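Glycosyltransferase (duf1792) (Streptococcus sanguinis, PDB 5V4A) transfers sugars as a glycosyltransferase that binds UDP, this chain being its C-terminal GT-D-fold (DUF1792) domain, and probably serves the accessory Sec system exporting a serine-rich repeat cell wall protein. Local coordinates at residues R53-E61 / Y100-Y109; A176-V187 / L200-L211. All coordinates share one frame; numbering follows the deposited sequence.

Interaction 1: R53-E61 / Y100-Y109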
loop_
_atom_site.group_PDB
_atom_site.type_symbol
_atom_site.label_atom_id
_atom_site.label_comp_id
_atom_site.label_asym_id
_atom_site.label_seq_id
_atom_site.Cartn_x
_atom_site.Cartn_y
_atom_site.Cartn_z
ATOM N N ARG A 53 -26.977 -4.458 -20.237
ATOM C CA ARG A 53 -25.855 -3.544 -20.069
ATOM C C ARG A 53 -24.725 -4.188 -19.272
ATOM O O ARG A 53 -23.547 -3.941 -19.555
ATOM C CB ARG A 53 -26.316 -2.261 -19.391
ATOM C CG ARG A 53 -25.261 -1.172 -19.370
ATOM C CD ARG A 53 -24.950 -0.617 -20.750
ATOM N NE ARG A 53 -24.186 0.628 -20.663
ATOM C CZ ARG A 53 -23.608 1.228 -21.701
ATOM N NH1 ARG A 53 -23.706 0.703 -22.917
ATOM N NH2 ARG A 53 -22.939 2.360 -21.529
ATOM N N LEU A 54 -25.048 -5.005 -18.269
ATOM C CA LEU A 54 -23.983 -5.653 -17.510
ATOM C C LEU A 54 -23.242 -6.673 -18.362
ATOM O O LEU A 54 -22.001 -6.734 -18.352
ATOM C CB LEU A 54 -24.548 -6.332 -16.261
ATOM C CG LEU A 54 -25.223 -5.481 -15.203
ATOM C CD1 LEU A 54 -25.869 -6.400 -14.154
ATOM C CD2 LEU A 54 -24.220 -4.544 -14.546
ATOM N N ARG A 55 -23.992 -7.483 -19.105
ATOM C CA ARG A 55 -23.385 -8.443 -20.014
ATOM C C ARG A 55 -22.482 -7.740 -21.019
ATOM O O ARG A 55 -21.400 -8.238 -21.350
ATOM C CB ARG A 55 -24.480 -9.224 -20.728
ATOM C CG ARG A 55 -24.018 -10.376 -21.588
ATOM C CD ARG A 55 -25.237 -11.071 -22.126
ATOM N NE ARG A 55 -26.108 -10.109 -22.792
ATOM C CZ ARG A 55 -27.385 -10.332 -23.088
ATOM N NH1 ARG A 55 -27.952 -11.492 -22.764
ATOM N NH2 ARG A 55 -28.099 -9.390 -23.695
ATOM N N GLU A 56 -22.881 -6.545 -21.458
ATOM C CA GLU A 56 -22.081 -5.829 -22.450
ATOM C C GLU A 56 -20.747 -5.389 -21.864
ATOM O O GLU A 56 -19.710 -5.482 -22.531
ATOM C CB GLU A 56 -22.839 -4.621 -22.985
ATOM C CG GLU A 56 -22.150 -4.026 -24.195
ATOM C CD GLU A 56 -22.774 -2.738 -24.697
ATOM O OE1 GLU A 56 -23.847 -2.337 -24.194
ATOM O OE2 GLU A 56 -22.143 -2.102 -25.572
ATOM N N ILE A 57 -20.767 -4.878 -20.631
ATOM C CA ILE A 57 -19.547 -4.385 -20.010
ATOM C C ILE A 57 -18.617 -5.543 -19.657
ATOM O O ILE A 57 -17.387 -5.444 -19.818
ATOM C CB ILE A 57 -19.897 -3.527 -18.781
ATOM C CG1 ILE A 57 -20.743 -2.316 -19.172
ATOM C CG2 ILE A 57 -18.660 -3.039 -18.079
ATOM C CD1 ILE A 57 -21.367 -1.632 -17.949
ATOM N N MET A 58 -19.192 -6.669 -19.208
ATOM C CA MET A 58 -18.409 -7.850 -18.842
ATOM C C MET A 58 -17.544 -8.358 -19.980
ATOM O O MET A 58 -16.507 -8.983 -19.734
ATOM C CB MET A 58 -19.328 -8.983 -18.383
ATOM C CG MET A 58 -20.008 -8.762 -17.053
ATOM S SD MET A 58 -21.061 -10.161 -16.609
ATOM C CE MET A 58 -19.871 -11.492 -16.735
ATOM N N SER A 59 -17.978 -8.158 -21.221
ATOM C CA SER A 59 -17.305 -8.694 -22.392
ATOM C C SER A 59 -16.185 -7.795 -22.903
ATOM O O SER A 59 -15.561 -8.128 -23.907
ATOM C CB SER A 59 -18.326 -8.915 -23.506
ATOM O OG SER A 59 -18.789 -7.664 -23.993
ATOM N N MET A 60 -15.950 -6.662 -22.251
ATOM C CA MET A 60 -14.993 -5.650 -22.676
ATOM C C MET A 60 -13.589 -5.941 -22.161
ATOM O O MET A 60 -13.409 -6.558 -21.109
ATOM C CB MET A 60 -15.464 -4.291 -22.189
ATOM C CG MET A 60 -16.488 -3.724 -23.098
ATOM S SD MET A 60 -16.970 -2.166 -22.423
ATOM C CE MET A 60 -15.850 -1.105 -23.327
ATOM N N GLU A 61 -12.590 -5.463 -22.900
ATOM C CA GLU A 61 -11.198 -5.644 -22.508
ATOM C C GLU A 61 -10.700 -4.479 -21.663
ATOM O O GLU A 61 -11.144 -3.336 -21.810
ATOM C CB GLU A 61 -10.300 -5.822 -23.735
ATOM C CG GLU A 61 -10.828 -6.858 -24.717
ATOM C CD GLU A 61 -9.938 -7.020 -25.934
ATOM O OE1 GLU A 61 -9.379 -6.004 -26.404
ATOM O OE2 GLU A 61 -9.809 -8.165 -26.425
ATOM N N TYR A 100 -19.708 -17.572 -18.206
ATOM C CA TYR A 100 -18.468 -16.811 -18.069
ATOM C C TYR A 100 -17.572 -16.999 -19.287
ATOM O O TYR A 100 -17.078 -16.024 -19.861
ATOM C CB TYR A 100 -17.725 -17.217 -16.796
ATOM C CG TYR A 100 -18.280 -16.610 -15.528
ATOM C CD1 TYR A 100 -18.130 -15.259 -15.264
ATOM C CD2 TYR A 100 -18.932 -17.395 -14.584
ATOM C CE1 TYR A 100 -18.621 -14.698 -14.099
ATOM C CE2 TYR A 100 -19.434 -16.845 -13.413
ATOM C CZ TYR A 100 -19.277 -15.497 -13.176
ATOM O OH TYR A 100 -19.767 -14.934 -12.016
ATOM N N LYS A 101 -17.353 -18.252 -19.698
ATOM C CA LYS A 101 -16.508 -18.505 -20.862
ATOM C C LYS A 101 -17.109 -17.927 -22.142
ATOM O O LYS A 101 -16.368 -17.533 -23.050
ATOM C CB LYS A 101 -16.251 -20.008 -21.009
ATOM C CG LYS A 101 -15.523 -20.604 -19.821
ATOM C CD LYS A 101 -15.247 -22.089 -19.973
ATOM C CE LYS A 101 -16.474 -22.856 -20.431
ATOM N NZ LYS A 101 -16.253 -24.341 -20.476
ATOM N N ASN A 102 -18.439 -17.838 -22.224
ATOM C CA ASN A 102 -19.065 -17.301 -23.428
ATOM C C ASN A 102 -19.000 -15.777 -23.477
ATOM O O ASN A 102 -18.763 -15.199 -24.544
ATOM C CB ASN A 102 -20.508 -17.783 -23.531
ATOM C CG ASN A 102 -20.651 -18.972 -24.454
ATOM O OD1 ASN A 102 -20.629 -18.828 -25.676
ATOM N ND2 ASN A 102 -20.790 -20.159 -23.873
ATOM N N ILE A 103 -19.230 -15.107 -22.346
ATOM C CA ILE A 103 -19.237 -13.647 -22.333
ATOM C C ILE A 103 -17.821 -13.088 -22.201
ATOM O O ILE A 103 -17.463 -12.106 -22.858
ATOM C CB ILE A 103 -20.137 -13.123 -21.194
ATOM C CG1 ILE A 103 -21.575 -13.645 -21.320
ATOM C CG2 ILE A 103 -20.115 -11.596 -21.166
ATOM C CD1 ILE A 103 -22.393 -13.497 -20.036
ATOM N N CYS A 104 -17.004 -13.675 -21.337
ATOM C CA CYS A 104 -15.726 -13.085 -20.940
ATOM C C CYS A 104 -14.609 -13.662 -21.799
ATOM O O CYS A 104 -14.072 -14.733 -21.508
ATOM C CB CYS A 104 -15.479 -13.313 -19.454
ATOM S SG CYS A 104 -16.828 -12.675 -18.467
ATOM N N ARG A 105 -14.251 -12.936 -22.860
ATOM C CA ARG A 105 -13.259 -13.390 -23.826
ATOM C C ARG A 105 -12.093 -12.413 -23.943
ATOM O O ARG A 105 -11.280 -12.521 -24.865
ATOM C CB ARG A 105 -13.944 -13.598 -25.182
ATOM C CG ARG A 105 -14.914 -14.770 -25.162
ATOM C CD ARG A 105 -16.150 -14.526 -26.022
ATOM N NE ARG A 105 -15.965 -14.751 -27.449
ATOM C CZ ARG A 105 -16.972 -14.920 -28.302
ATOM N NH1 ARG A 105 -18.227 -14.887 -27.863
ATOM N NH2 ARG A 105 -16.728 -15.118 -29.590
ATOM N N ALA A 106 -11.965 -11.494 -22.989
ATOM C CA ALA A 106 -10.861 -10.554 -22.985
ATOM C C ALA A 106 -9.561 -11.261 -22.614
ATOM O O ALA A 106 -9.579 -12.349 -22.032
ATOM C CB ALA A 106 -11.141 -9.415 -22.007
ATOM N N PRO A 107 -8.414 -10.677 -22.983
ATOM C CA PRO A 107 -7.130 -11.279 -22.586
ATOM C C PRO A 107 -6.959 -11.445 -21.083
ATOM O O PRO A 107 -6.452 -12.483 -20.643
ATOM C CB PRO A 107 -6.096 -10.305 -23.172
ATOM C CG PRO A 107 -6.790 -9.655 -24.310
ATOM C CD PRO A 107 -8.234 -9.550 -23.916
ATOM N N TRP A 108 -7.355 -10.453 -20.285
ATOM C CA TRP A 108 -7.172 -10.509 -18.839
ATOM C C TRP A 108 -8.222 -9.648 -18.153
ATOM O O TRP A 108 -8.845 -8.778 -18.768
ATOM C CB TRP A 108 -5.756 -10.055 -18.411
ATOM C CG TRP A 108 -5.440 -8.602 -18.702
ATOM C CD1 TRP A 108 -4.924 -8.089 -19.866
ATOM C CD2 TRP A 108 -5.644 -7.482 -17.831
ATOM N NE1 TRP A 108 -4.786 -6.727 -19.764
ATOM C CE2 TRP A 108 -5.214 -6.330 -18.524
ATOM C CE3 TRP A 108 -6.135 -7.342 -16.527
ATOM C CZ2 TRP A 108 -5.269 -5.059 -17.963
ATOM C CZ3 TRP A 108 -6.187 -6.076 -15.969
ATOM C CH2 TRP A 108 -5.763 -4.951 -16.691
ATOM N N TYR A 109 -8.415 -9.918 -16.858
ATOM C CA TYR A 109 -9.339 -9.178 -16.009
ATOM C C TYR A 109 -8.679 -8.902 -14.667
ATOM O O TYR A 109 -7.825 -9.666 -14.210
ATOM C CB TYR A 109 -10.638 -9.956 -15.771
ATOM C CG TYR A 109 -11.465 -10.157 -17.018
ATOM C CD1 TYR A 109 -11.163 -11.178 -17.920
ATOM C CD2 TYR A 109 -12.555 -9.340 -17.293
ATOM C CE1 TYR A 109 -11.919 -11.366 -19.071
ATOM C CE2 TYR A 109 -13.322 -9.531 -18.434
ATOM C CZ TYR A 109 -12.993 -10.541 -19.318
ATOM O OH TYR A 109 -13.741 -10.728 -20.451
HETATM O O HOH W 1 -15.046 -10.495 -24.520
HETATM O O HOH W 2 -11.286 -7.249 -19.454
#
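Ser-59 lies beside Cys-104 and Glu-61 beside Ala-106, the CA atoms of each pair 4.9 Å apart, so two chain segments run side by side in the same sense as they leave helices 48-58 and 82-103. Both lead into neighbouring strands, 66-70 and 110-111, of the small parallel sheet, and the contact joins two successive helix-to-strand connections of this alpha/beta GT-D domain. Ile-103 is the main apolar wedge on the helical side. Its CG2, held anti to the backbone N by a chi1 of -58°, lies against Arg-55 O and Met-58 CB, while CD1 meets the aliphatic CG of Arg-55, whose chain crosses it at about a right angle. The carbonyl of Ile-103 receives a CA-H...O contact from Ser-59, with CA and O 3.4 Å apart. Deeper in, Met-58 bends at its last torsion (chi3 54°) and brings CE to within 3.7 Å of Cys-104 SG. The same methyl comes within 4.3 Å of Tyr-100 CE1, oblique to a ring whose hydroxyl is engaged by His-92. Met-33 and Phe-28 close round Met-58 from elsewhere in the domain.

Beyond the helix ends the contact becomes more polar. Glu-61 stretches out beyond CG, its CG packing on Ala-106 CB and its OE2 lying 3.3 Å from Pro-107 CD. One water donates to both Met-60 O and Trp-108 O, tying the two backbones together, and rests over a face of the Tyr-109 ring, offset toward the rim. The same tyrosine reaches back to the helix end with its hydroxyl. There Ala-106 N donates to Tyr-109 OH at 3.2 Å, and Tyr-109 OH in turn makes a weak hydrogen bond of 3.3 Å to Met-58 O, which sits at the ring edge close to its plane.

Interaction 2: A176-V187 / L200-L211; sequences AYSKLEAIKQAV and LGPTAKVLVYDL. With UDP (uridine-5'-diphosphate), chain C.
The Tyr-177 ring turns its edge to helix 201-211, with Thr-203 OG1 and Val-206 CG2 near its plane; Val-206 CG2 is 4.3 Å from Tyr-177 CE1. The uracil of UDP has Leu-200 CD1 above one side of its plane, displaced toward O2 and N3. A third flat group, the Asp-210 carboxylate, is met from above its plane by Lys-184, whose NZ forms a 2.7 Å salt bridge to Asp-210 OD2. Lys-184 NZ also bonds weakly to Glu-181 OE2, so the lysine links two carboxylates.

Between these ends Leu-180 is a knob in the hole formed by Thr-203, Val-206, Leu-207 and Asp-210. With chi1 at 172°, its branch swings toward the partner helix and CD2 reaches Val-206 CG1 at 3.8 Å. Packing is tight where Lys-184 CG meets Leu-207 CD1 at 3.5 Å, the two chains sliding past each other. Farther along, Val-187 and Leu-211 meet tip to tip. The helix segments cross at -51°, their axes 10.8 Å apart at closest approach.

At the nucleotide end of the contact, Ala-176 N donates to UDP O4 at 3.0 Å, Gly-201 N to UDP O5', and Lys-205 NZ to UDP O2A at 2.9 Å. The loop before helix 180-190, the start of helix 201-213 and a lysine of that helix thus line the UDP pocket of the GT-D fold, built on helices packed on a parallel sheet.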
loop_
_atom_site.group_PDB
_atom_site.type_symbol
_atom_site.label_atom_id
_atom_site.label_comp_id
_atom_site.label_asym_id
_atom_site.label_seq_id
_atom_site.Cartn_x
_atom_site.Cartn_y
_atom_site.Cartn_z
ATOM N N ALA A 176 -31.486 0.735 -7.184
ATOM C CA ALA A 176 -31.001 2.065 -7.554
ATOM C C ALA A 176 -30.998 2.275 -9.061
ATOM O O ALA A 176 -30.977 3.426 -9.518
ATOM C CB ALA A 176 -29.587 2.308 -7.020
ATOM N N TYR A 177 -31.008 1.195 -9.835
ATOM C CA TYR A 177 -30.930 1.341 -11.282
ATOM C C TYR A 177 -32.054 2.213 -11.831
ATOM O O TYR A 177 -31.862 2.907 -12.837
ATOM C CB TYR A 177 -30.943 -0.020 -11.969
ATOM C CG TYR A 177 -30.760 0.130 -13.465
ATOM C CD1 TYR A 177 -29.480 0.222 -14.001
ATOM C CD2 TYR A 177 -31.855 0.203 -14.338
ATOM C CE1 TYR A 177 -29.285 0.380 -15.362
ATOM C CE2 TYR A 177 -31.660 0.359 -15.707
ATOM C CZ TYR A 177 -30.366 0.450 -16.202
ATOM O OH TYR A 177 -30.146 0.603 -17.550
ATOM N N SER A 178 -33.230 2.205 -11.203
ATOM C CA SER A 178 -34.303 3.018 -11.770
ATOM C C SER A 178 -34.019 4.515 -11.681
ATOM O O SER A 178 -34.713 5.298 -12.338
ATOM C CB SER A 178 -35.638 2.706 -11.086
ATOM O OG SER A 178 -35.747 3.372 -9.847
ATOM N N LYS A 179 -33.023 4.930 -10.897
ATOM C CA LYS A 179 -32.667 6.338 -10.768
ATOM C C LYS A 179 -31.330 6.682 -11.428
ATOM O O LYS A 179 -30.803 7.763 -11.186
ATOM C CB LYS A 179 -32.640 6.729 -9.289
ATOM C CG LYS A 179 -34.033 6.963 -8.709
ATOM C CD LYS A 179 -33.983 7.621 -7.344
ATOM C CE LYS A 179 -35.388 7.772 -6.749
ATOM N NZ LYS A 179 -36.258 8.655 -7.579
ATOM N N LEU A 180 -30.824 5.820 -12.317
ATOM C CA LEU A 180 -29.464 5.971 -12.844
ATOM C C LEU A 180 -29.236 7.346 -13.469
ATOM O O LEU A 180 -28.223 8.005 -13.197
ATOM C CB LEU A 180 -29.169 4.877 -13.877
ATOM C CG LEU A 180 -27.844 5.021 -14.645
ATOM C CD1 LEU A 180 -26.655 4.811 -13.716
ATOM C CD2 LEU A 180 -27.771 4.046 -15.810
ATOM N N GLU A 181 -30.179 7.822 -14.284
ATOM C CA GLU A 181 -29.916 9.078 -14.984
ATOM C C GLU A 181 -29.911 10.247 -14.013
ATOM O O GLU A 181 -29.104 11.176 -14.151
ATOM C CB GLU A 181 -30.940 9.314 -16.096
ATOM C CG GLU A 181 -30.785 8.392 -17.300
ATOM C CD GLU A 181 -29.407 8.493 -17.962
ATOM O OE1 GLU A 181 -28.843 9.617 -18.031
ATOM O OE2 GLU A 181 -28.884 7.442 -18.389
ATOM N N ALA A 182 -30.765 10.190 -12.993
ATOM C CA ALA A 182 -30.775 11.229 -11.969
ATOM C C ALA A 182 -29.509 11.185 -11.130
ATOM O O ALA A 182 -28.986 12.233 -10.736
ATOM C CB ALA A 182 -32.010 11.087 -11.078
ATOM N N ILE A 183 -29.004 9.980 -10.851
ATOM C CA ILE A 183 -27.733 9.856 -10.133
ATOM C C ILE A 183 -26.606 10.451 -10.966
ATOM O O ILE A 183 -25.788 11.219 -10.458
ATOM C CB ILE A 183 -27.456 8.389 -9.764
ATOM C CG1 ILE A 183 -28.492 7.881 -8.755
ATOM C CG2 ILE A 183 -26.075 8.253 -9.118
ATOM C CD1 ILE A 183 -28.551 6.353 -8.646
ATOM N N LYS A 184 -26.564 10.119 -12.269
ATOM C CA LYS A 184 -25.555 10.695 -13.160
ATOM C C LYS A 184 -25.657 12.212 -13.190
ATOM O O LYS A 184 -24.638 12.916 -13.179
ATOM C CB LYS A 184 -25.695 10.125 -14.574
ATOM C CG LYS A 184 -25.002 8.788 -14.745
ATOM C CD LYS A 184 -24.764 8.431 -16.185
ATOM C CE LYS A 184 -25.970 7.829 -16.825
ATOM N NZ LYS A 184 -25.681 7.443 -18.235
ATOM N N GLN A 185 -26.882 12.735 -13.215
ATOM C CA GLN A 185 -27.045 14.181 -13.228
ATOM C C GLN A 185 -26.483 14.799 -11.957
ATOM O O GLN A 185 -25.808 15.836 -12.003
ATOM C CB GLN A 185 -28.515 14.533 -13.401
ATOM C CG GLN A 185 -28.806 16.008 -13.391
ATOM C CD GLN A 185 -30.153 16.314 -13.997
ATOM O OE1 GLN A 185 -31.079 15.505 -13.915
ATOM N NE2 GLN A 185 -30.273 17.483 -14.620
ATOM N N ALA A 186 -26.706 14.148 -10.818
ATOM C CA ALA A 186 -26.138 14.644 -9.572
ATOM C C ALA A 186 -24.621 14.607 -9.616
ATOM O O ALA A 186 -23.964 15.538 -9.146
ATOM C CB ALA A 186 -26.658 13.832 -8.386
ATOM N N VAL A 187 -24.049 13.549 -10.194
ATOM C CA VAL A 187 -22.593 13.449 -10.275
ATOM C C VAL A 187 -22.027 14.603 -11.089
ATOM O O VAL A 187 -21.085 15.275 -10.665
ATOM C CB VAL A 187 -22.174 12.088 -10.858
ATOM C CG1 VAL A 187 -20.729 12.132 -11.319
ATOM C CG2 VAL A 187 -22.371 10.980 -9.805
ATOM N N LEU A 200 -22.613 0.640 -4.963
ATOM C CA LEU A 200 -23.994 0.719 -5.421
ATOM C C LEU A 200 -24.426 -0.520 -6.194
ATOM O O LEU A 200 -25.281 -0.421 -7.080
ATOM C CB LEU A 200 -24.199 1.978 -6.290
ATOM C CG LEU A 200 -25.593 2.618 -6.414
ATOM C CD1 LEU A 200 -26.150 3.120 -5.074
ATOM C CD2 LEU A 200 -25.584 3.742 -7.483
ATOM N N GLY A 201 -23.894 -1.692 -5.844
ATOM C CA GLY A 201 -24.319 -2.931 -6.459
ATOM C C GLY A 201 -24.210 -2.906 -7.969
ATOM O O GLY A 201 -23.261 -2.339 -8.533
ATOM N N PRO A 202 -25.194 -3.504 -8.654
ATOM C CA PRO A 202 -25.138 -3.563 -10.124
ATOM C C PRO A 202 -25.217 -2.195 -10.793
ATOM O O PRO A 202 -24.660 -2.021 -11.885
ATOM C CB PRO A 202 -26.337 -4.459 -10.481
ATOM C CG PRO A 202 -26.695 -5.161 -9.203
ATOM C CD PRO A 202 -26.378 -4.205 -8.123
ATOM N N THR A 203 -25.898 -1.222 -10.176
ATOM C CA THR A 203 -25.935 0.132 -10.719
ATOM C C THR A 203 -24.549 0.776 -10.710
ATOM O O THR A 203 -24.236 1.587 -11.593
ATOM C CB THR A 203 -26.937 0.989 -9.940
ATOM O OG1 THR A 203 -28.208 0.323 -9.917
ATOM C CG2 THR A 203 -27.086 2.394 -10.533
ATOM N N ALA A 204 -23.705 0.425 -9.740
ATOM C CA ALA A 204 -22.352 0.973 -9.730
ATOM C C ALA A 204 -21.606 0.646 -11.021
ATOM O O ALA A 204 -20.798 1.457 -11.500
ATOM C CB ALA A 204 -21.574 0.443 -8.519
ATOM N N LYS A 205 -21.863 -0.523 -11.608
ATOM C CA LYS A 205 -21.066 -0.946 -12.758
ATOM C C LYS A 205 -21.433 -0.149 -13.999
ATOM O O LYS A 205 -20.554 0.250 -14.778
ATOM C CB LYS A 205 -21.261 -2.441 -13.009
ATOM C CG LYS A 205 -20.693 -3.311 -11.889
ATOM C CD LYS A 205 -21.652 -3.600 -10.792
ATOM C CE LYS A 205 -21.029 -4.531 -9.741
ATOM N NZ LYS A 205 -20.176 -3.906 -8.665
ATOM N N VAL A 206 -22.725 0.107 -14.186
ATOM C CA VAL A 206 -23.168 0.914 -15.312
ATOM C C VAL A 206 -22.783 2.366 -15.104
ATOM O O VAL A 206 -22.457 3.082 -16.058
ATOM C CB VAL A 206 -24.685 0.762 -15.490
ATOM C CG1 VAL A 206 -25.115 1.458 -16.757
ATOM C CG2 VAL A 206 -25.080 -0.705 -15.480
ATOM N N LEU A 207 -22.868 2.831 -13.856
ATOM C CA LEU A 207 -22.497 4.197 -13.523
ATOM C C LEU A 207 -21.031 4.459 -13.847
ATOM O O LEU A 207 -20.700 5.420 -14.558
ATOM C CB LEU A 207 -22.806 4.454 -12.041
ATOM C CG LEU A 207 -22.641 5.865 -11.462
ATOM C CD1 LEU A 207 -23.258 6.938 -12.356
ATOM C CD2 LEU A 207 -23.171 5.960 -10.029
ATOM N N VAL A 208 -20.130 3.619 -13.328
ATOM C CA VAL A 208 -18.714 3.835 -13.622
ATOM C C VAL A 208 -18.486 3.821 -15.128
ATOM O O VAL A 208 -17.791 4.686 -15.672
ATOM C CB VAL A 208 -17.825 2.796 -12.924
ATOM C CG1 VAL A 208 -16.397 2.892 -13.528
ATOM C CG2 VAL A 208 -17.784 3.043 -11.432
ATOM N N TYR A 209 -19.019 2.811 -15.819
ATOM C CA TYR A 209 -18.810 2.747 -17.266
ATOM C C TYR A 209 -19.275 4.027 -17.946
ATOM O O TYR A 209 -18.538 4.625 -18.745
ATOM C CB TYR A 209 -19.528 1.544 -17.873
ATOM C CG TYR A 209 -19.288 1.461 -19.362
ATOM C CD1 TYR A 209 -18.252 0.713 -19.869
ATOM C CD2 TYR A 209 -20.092 2.161 -20.258
ATOM C CE1 TYR A 209 -18.018 0.659 -21.239
ATOM C CE2 TYR A 209 -19.859 2.117 -21.631
ATOM C CZ TYR A 209 -18.830 1.352 -22.110
ATOM O OH TYR A 209 -18.590 1.291 -23.468
ATOM N N ASP A 210 -20.496 4.467 -17.637
ATOM C CA ASP A 210 -21.046 5.653 -18.286
ATOM C C ASP A 210 -20.235 6.891 -17.943
ATOM O O ASP A 210 -20.031 7.765 -18.793
ATOM C CB ASP A 210 -22.511 5.855 -17.879
ATOM C CG ASP A 210 -23.469 4.958 -18.639
ATOM O OD1 ASP A 210 -23.049 4.291 -19.607
ATOM O OD2 ASP A 210 -24.656 4.929 -18.265
ATOM N N LEU A 211 -19.789 6.998 -16.692
ATOM C CA LEU A 211 -19.004 8.153 -16.281
ATOM C C LEU A 211 -17.633 8.169 -16.948
ATOM O O LEU A 211 -17.141 9.242 -17.308
ATOM C CB LEU A 211 -18.855 8.155 -14.756
ATOM C CG LEU A 211 -20.090 8.562 -13.956
ATOM C CD1 LEU A 211 -19.800 8.422 -12.467
ATOM C CD2 LEU A 211 -20.524 9.975 -14.308
HETATM N N1 UDP C . -26.320 -0.960 -2.936
HETATM C C2 UDP C . -27.045 0.207 -2.911
HETATM N N3 UDP C . -28.119 0.244 -3.761
HETATM C C4 UDP C . -28.537 -0.756 -4.617
HETATM C C5 UDP C . -27.728 -1.932 -4.596
HETATM C C6 UDP C . -26.655 -1.993 -3.780
HETATM O O2 UDP C . -26.763 1.149 -2.186
HETATM O O4 UDP C . -29.532 -0.570 -5.341
HETATM C "C1'" UDP C . -25.100 -1.024 -2.088
HETATM C "C2'" UDP C . -25.151 -1.888 -0.835
HETATM O "O2'" UDP C . -25.859 -1.234 0.217
HETATM C "C3'" UDP C . -23.641 -2.054 -0.558
HETATM C "C4'" UDP C . -23.008 -2.003 -1.963
HETATM O "O4'" UDP C . -24.061 -1.583 -2.857
HETATM O "O3'" UDP C . -23.096 -0.975 0.193
HETATM C "C5'" UDP C . -22.385 -3.291 -2.450
HETATM O "O5'" UDP C . -21.967 -3.222 -3.831
HETATM P PA UDP C . -21.423 -4.505 -4.580
HETATM O O1A UDP C . -22.530 -5.540 -4.761
HETATM O O2A UDP C . -20.735 -4.024 -5.803
HETATM O O3A UDP C . -20.349 -5.155 -3.534
HETATM P PB UDP C . -19.203 -6.248 -3.668
HETATM O O1B UDP C . -19.233 -6.596 -5.162
HETATM O O2B UDP C . -19.745 -7.426 -2.824
HETATM O O3B UDP C . -17.875 -5.717 -3.218
#

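Interaction 1 lies toward the surface, joining the exits of helices 48-58 and 82-103 beside the three-stranded sheet, and combines an apolar patch at the helix ends with water bridges and backbone carbonyls. Interaction 2 is buried, packs helices 180-190 and 201-213 beside the five-stranded sheet, and combines apolar interlocking with a salt-bridge network and direct UDP contacts. The two adjoin where helix 48-58 meets helix 201-213: Arg-53 NH2 forms a 2.7 Å salt bridge to Asp-210 OD1, while Ile-57 and Met-60 pack on Tyr-209. That junction extends the charge network of interaction 2 into segment 53-61, linking the two sheet-and-helix halves of the GT-D domain.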